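Long-range contact in apical membrane antigen 1-like protein, soluble form (Toxoplasma gondii, PDB 3ZLE), which may take part in host cell invasion by the parasite, as a sporozoite paralog of the moving-junction antigen AMA1: residues 179-187 against 278-286. Residues are numbered along the deposited sequence; the frame is centred on the assembly and turned at random.
Sequences PSGLTWACF and AQKNWNDFW
Trp184 drives its indole edge against the 278-286 loop, and NE1 donates a nearly straight bond (174°) to Asn281 O at 2.7 Å. That oxygen lies in the indole plane, yet NE1 stands above the carbonyl plane. From the opposite face Asp284 N reaches Asn281 O at 3.2 Å, closing the type I turn. Asp284 OD2 in turn takes the N-H of Asn281, bracing the turn.

The bends of Lys280 at chi2 and chi3 carry CE and NZ over one face of Trp184; NZ sits 4.9 Å from the centroid of its six-membered ring, a cation-pi contact less secure because Lys280 is poorly ordered. Further along the NE1 edge, Trp184 CZ2 meets Phe285 CD1 at 4.1 Å, the side chains crossing at about a right angle. Thr183 CG2 packs 3.6 Å from Trp282 CA.

Thr183 N and OG1 both donate to Gln279 OE1, whose modelled place is doubtful.

The loop before strand 187-191, tied by the Cys173-Cys186 disulfide, thus joins the loop between helix 253-262 and strand 303-308 mainly through Trp184, with Thr183 beside it: the indole N-H is satisfied by a carbonyl shared with the turn, and one face is covered by a probably charged Lys280.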
loop_
_atom_site.group_PDB
_atom_site.type_symbol
_atom_site.label_atom_id
_atom_site.label_comp_id
_atom_site.label_asym_id
_atom_site.label_seq_id
_atom_site.Cartn_x
_atom_site.Cartn_y
_atom_site.Cartn_z
ATOM N N PRO A 179 -23.819 17.275 5.619
ATOM C CA PRO A 179 -25.086 17.928 5.333
ATOM C C PRO A 179 -25.916 17.014 4.498
ATOM O O PRO A 179 -25.372 16.147 3.822
ATOM C CB PRO A 179 -24.674 19.155 4.496
ATOM C CG PRO A 179 -23.211 19.307 4.678
ATOM C CD PRO A 179 -22.699 17.918 4.912
ATOM N N SER A 180 -27.223 17.241 4.476
ATOM C CA SER A 180 -28.130 16.370 3.745
ATOM C C SER A 180 -28.240 16.848 2.321
ATOM O O SER A 180 -27.843 17.976 2.003
ATOM C CB SER A 180 -29.504 16.393 4.390
ATOM O OG SER A 180 -29.967 17.742 4.509
ATOM N N GLY A 181 -28.803 16.009 1.462
ATOM C CA GLY A 181 -28.967 16.353 0.063
ATOM C C GLY A 181 -27.754 16.151 -0.867
ATOM O O GLY A 181 -27.875 16.281 -2.088
ATOM N N LEU A 182 -26.585 15.860 -0.313
ATOM C CA LEU A 182 -25.414 15.609 -1.159
ATOM C C LEU A 182 -25.466 14.262 -1.893
ATOM O O LEU A 182 -25.895 13.240 -1.335
ATOM C CB LEU A 182 -24.107 15.795 -0.384
ATOM C CG LEU A 182 -23.751 17.252 -0.022
ATOM C CD1 LEU A 182 -22.662 17.300 1.033
ATOM C CD2 LEU A 182 -23.330 18.085 -1.230
ATOM N N THR A 183 -25.159 14.301 -3.185
ATOM C CA THR A 183 -25.192 13.082 -4.036
ATOM C C THR A 183 -24.220 11.997 -3.547
ATOM O O THR A 183 -24.523 10.798 -3.589
ATOM C CB THR A 183 -24.808 13.420 -5.480
ATOM O OG1 THR A 183 -25.733 14.358 -6.017
ATOM C CG2 THR A 183 -24.758 12.203 -6.341
ATOM N N TRP A 184 -23.042 12.423 -3.135
ATOM C CA TRP A 184 -21.987 11.483 -2.717
ATOM C C TRP A 184 -21.738 11.558 -1.225
ATOM O O TRP A 184 -21.507 12.629 -0.693
ATOM C CB TRP A 184 -20.680 11.860 -3.411
ATOM C CG TRP A 184 -20.597 11.407 -4.823
ATOM C CD1 TRP A 184 -20.925 12.133 -5.939
ATOM C CD2 TRP A 184 -19.978 10.201 -5.297
ATOM N NE1 TRP A 184 -20.629 11.412 -7.075
ATOM C CE2 TRP A 184 -20.053 10.220 -6.708
ATOM C CE3 TRP A 184 -19.419 9.081 -4.664
ATOM C CZ2 TRP A 184 -19.575 9.172 -7.497
ATOM C CZ3 TRP A 184 -18.934 8.033 -5.460
ATOM C CH2 TRP A 184 -19.025 8.092 -6.858
ATOM N N ALA A 185 -21.608 10.410 -0.584
ATOM C CA ALA A 185 -21.087 10.377 0.763
ATOM C C ALA A 185 -19.569 10.464 0.716
ATOM O O ALA A 185 -18.948 10.149 -0.311
ATOM C CB ALA A 185 -21.534 9.101 1.475
ATOM N N CYS A 186 -18.961 10.848 1.837
ATOM C CA CYS A 186 -17.518 11.035 1.876
ATOM C C CYS A 186 -16.858 9.683 2.012
ATOM O O CYS A 186 -17.493 8.713 2.415
ATOM C CB CYS A 186 -17.091 11.899 3.068
ATOM S SG CYS A 186 -17.739 13.601 3.111
ATOM N N PHE A 187 -15.565 9.642 1.758
ATOM C CA PHE A 187 -14.831 8.418 1.839
ATOM C C PHE A 187 -13.341 8.666 1.813
ATOM O O PHE A 187 -12.851 9.650 1.220
ATOM C CB PHE A 187 -15.277 7.427 0.740
ATOM C CG PHE A 187 -15.090 7.950 -0.680
ATOM C CD1 PHE A 187 -13.846 7.853 -1.313
ATOM C CD2 PHE A 187 -16.190 8.423 -1.421
ATOM C CE1 PHE A 187 -13.673 8.292 -2.631
ATOM C CE2 PHE A 187 -16.032 8.858 -2.749
ATOM C CZ PHE A 187 -14.772 8.760 -3.366
ATOM N N ALA A 278 -18.115 22.977 -8.298
ATOM C CA ALA A 278 -19.458 22.458 -8.084
ATOM C C ALA A 278 -19.403 21.008 -7.588
ATOM O O ALA A 278 -18.348 20.357 -7.620
ATOM C CB ALA A 278 -20.296 22.574 -9.357
ATOM N N GLN A 279 -20.533 20.534 -7.076
ATOM C CA GLN A 279 -20.671 19.154 -6.633
ATOM C C GLN A 279 -20.331 18.174 -7.761
ATOM O O GLN A 279 -20.713 18.386 -8.916
ATOM C CB GLN A 279 -22.102 18.920 -6.156
ATOM C CG GLN A 279 -22.275 17.724 -5.235
ATOM C CD GLN A 279 -23.716 17.253 -5.174
ATOM O OE1 GLN A 279 -23.989 16.063 -5.293
ATOM N NE2 GLN A 279 -24.651 18.197 -5.041
ATOM N N LYS A 280 -19.620 17.101 -7.420
ATOM C CA LYS A 280 -19.474 15.969 -8.331
ATOM C C LYS A 280 -20.863 15.497 -8.773
ATOM O O LYS A 280 -21.843 15.673 -8.055
ATOM C CB LYS A 280 -18.711 14.817 -7.652
ATOM C CG LYS A 280 -17.401 15.217 -6.982
ATOM C CD LYS A 280 -16.286 14.222 -7.293
ATOM C CE LYS A 280 -16.529 12.870 -6.631
ATOM N NZ LYS A 280 -15.489 11.856 -6.977
ATOM N N ASN A 281 -20.959 14.977 -9.990
ATOM C CA ASN A 281 -22.192 14.349 -10.444
ATOM C C ASN A 281 -22.242 12.900 -9.989
ATOM O O ASN A 281 -21.233 12.341 -9.554
ATOM C CB ASN A 281 -22.298 14.433 -11.970
ATOM C CG ASN A 281 -22.463 15.862 -12.460
ATOM O OD1 ASN A 281 -23.504 16.481 -12.242
ATOM N ND2 ASN A 281 -21.396 16.429 -13.003
ATOM N N TRP A 282 -23.407 12.289 -10.086
ATOM C CA TRP A 282 -23.591 10.968 -9.487
ATOM C C TRP A 282 -22.650 9.979 -10.108
ATOM O O TRP A 282 -22.491 8.868 -9.611
ATOM C CB TRP A 282 -25.018 10.468 -9.678
ATOM C CG TRP A 282 -25.360 10.181 -11.108
ATOM C CD1 TRP A 282 -25.779 11.079 -12.034
ATOM C CD2 TRP A 282 -25.343 8.899 -11.768
ATOM N NE1 TRP A 282 -26.000 10.452 -13.244
ATOM C CE2 TRP A 282 -25.764 9.112 -13.102
ATOM C CE3 TRP A 282 -24.940 7.612 -11.385
ATOM C CZ2 TRP A 282 -25.872 8.075 -14.030
ATOM C CZ3 TRP A 282 -25.037 6.579 -12.312
ATOM C CH2 TRP A 282 -25.497 6.822 -13.625
ATOM N N ASN A 283 -22.084 10.346 -11.248
ATOM C CA ASN A 283 -21.372 9.368 -12.036
ATOM C C ASN A 283 -19.984 9.801 -12.415
ATOM O O ASN A 283 -19.403 9.270 -13.340
ATOM C CB ASN A 283 -22.178 8.946 -13.255
ATOM C CG ASN A 283 -22.459 10.105 -14.210
ATOM O OD1 ASN A 283 -22.159 11.260 -13.922
ATOM N ND2 ASN A 283 -23.053 9.789 -15.347
ATOM N N ASP A 284 -19.420 10.693 -11.621
ATOM C CA ASP A 284 -18.031 11.052 -11.743
ATOM C C ASP A 284 -17.128 10.012 -11.066
ATOM O O ASP A 284 -16.522 10.275 -10.039
ATOM C CB ASP A 284 -17.811 12.452 -11.151
ATOM C CG ASP A 284 -18.443 13.551 -12.007
ATOM O OD1 ASP A 284 -18.758 13.281 -13.189
ATOM O OD2 ASP A 284 -18.562 14.694 -11.519
ATOM N N PHE A 285 -17.016 8.846 -11.698
ATOM C CA PHE A 285 -16.290 7.729 -11.139
ATOM C C PHE A 285 -14.790 7.932 -11.164
ATOM O O PHE A 285 -14.082 7.239 -10.477
ATOM C CB PHE A 285 -16.667 6.427 -11.850
ATOM C CG PHE A 285 -18.098 5.992 -11.623
ATOM C CD1 PHE A 285 -18.933 6.700 -10.760
ATOM C CD2 PHE A 285 -18.626 4.923 -12.325
ATOM C CE1 PHE A 285 -20.260 6.344 -10.610
ATOM C CE2 PHE A 285 -19.940 4.526 -12.132
ATOM C CZ PHE A 285 -20.763 5.241 -11.273
ATOM N N TRP A 286 -14.298 8.791 -12.065
ATOM C CA TRP A 286 -12.853 8.972 -12.221
ATOM C C TRP A 286 -12.462 10.436 -12.005
ATOM O O TRP A 286 -13.059 11.324 -12.582
ATOM C CB TRP A 286 -12.358 8.479 -13.612
ATOM C CG TRP A 286 -12.936 7.125 -14.137
ATOM C CD1 TRP A 286 -13.449 6.111 -13.398
ATOM C CD2 TRP A 286 -12.954 6.667 -15.512
ATOM N NE1 TRP A 286 -13.850 5.061 -14.219
ATOM C CE2 TRP A 286 -13.617 5.411 -15.523
ATOM C CE3 TRP A 286 -12.626 7.266 -16.736
ATOM C CZ2 TRP A 286 -13.881 4.712 -16.699
ATOM C CZ3 TRP A 286 -12.869 6.556 -17.922
ATOM C CH2 TRP A 286 -13.483 5.277 -17.888
HETATM O O HOH W 1 -21.682 15.005 -3.281
#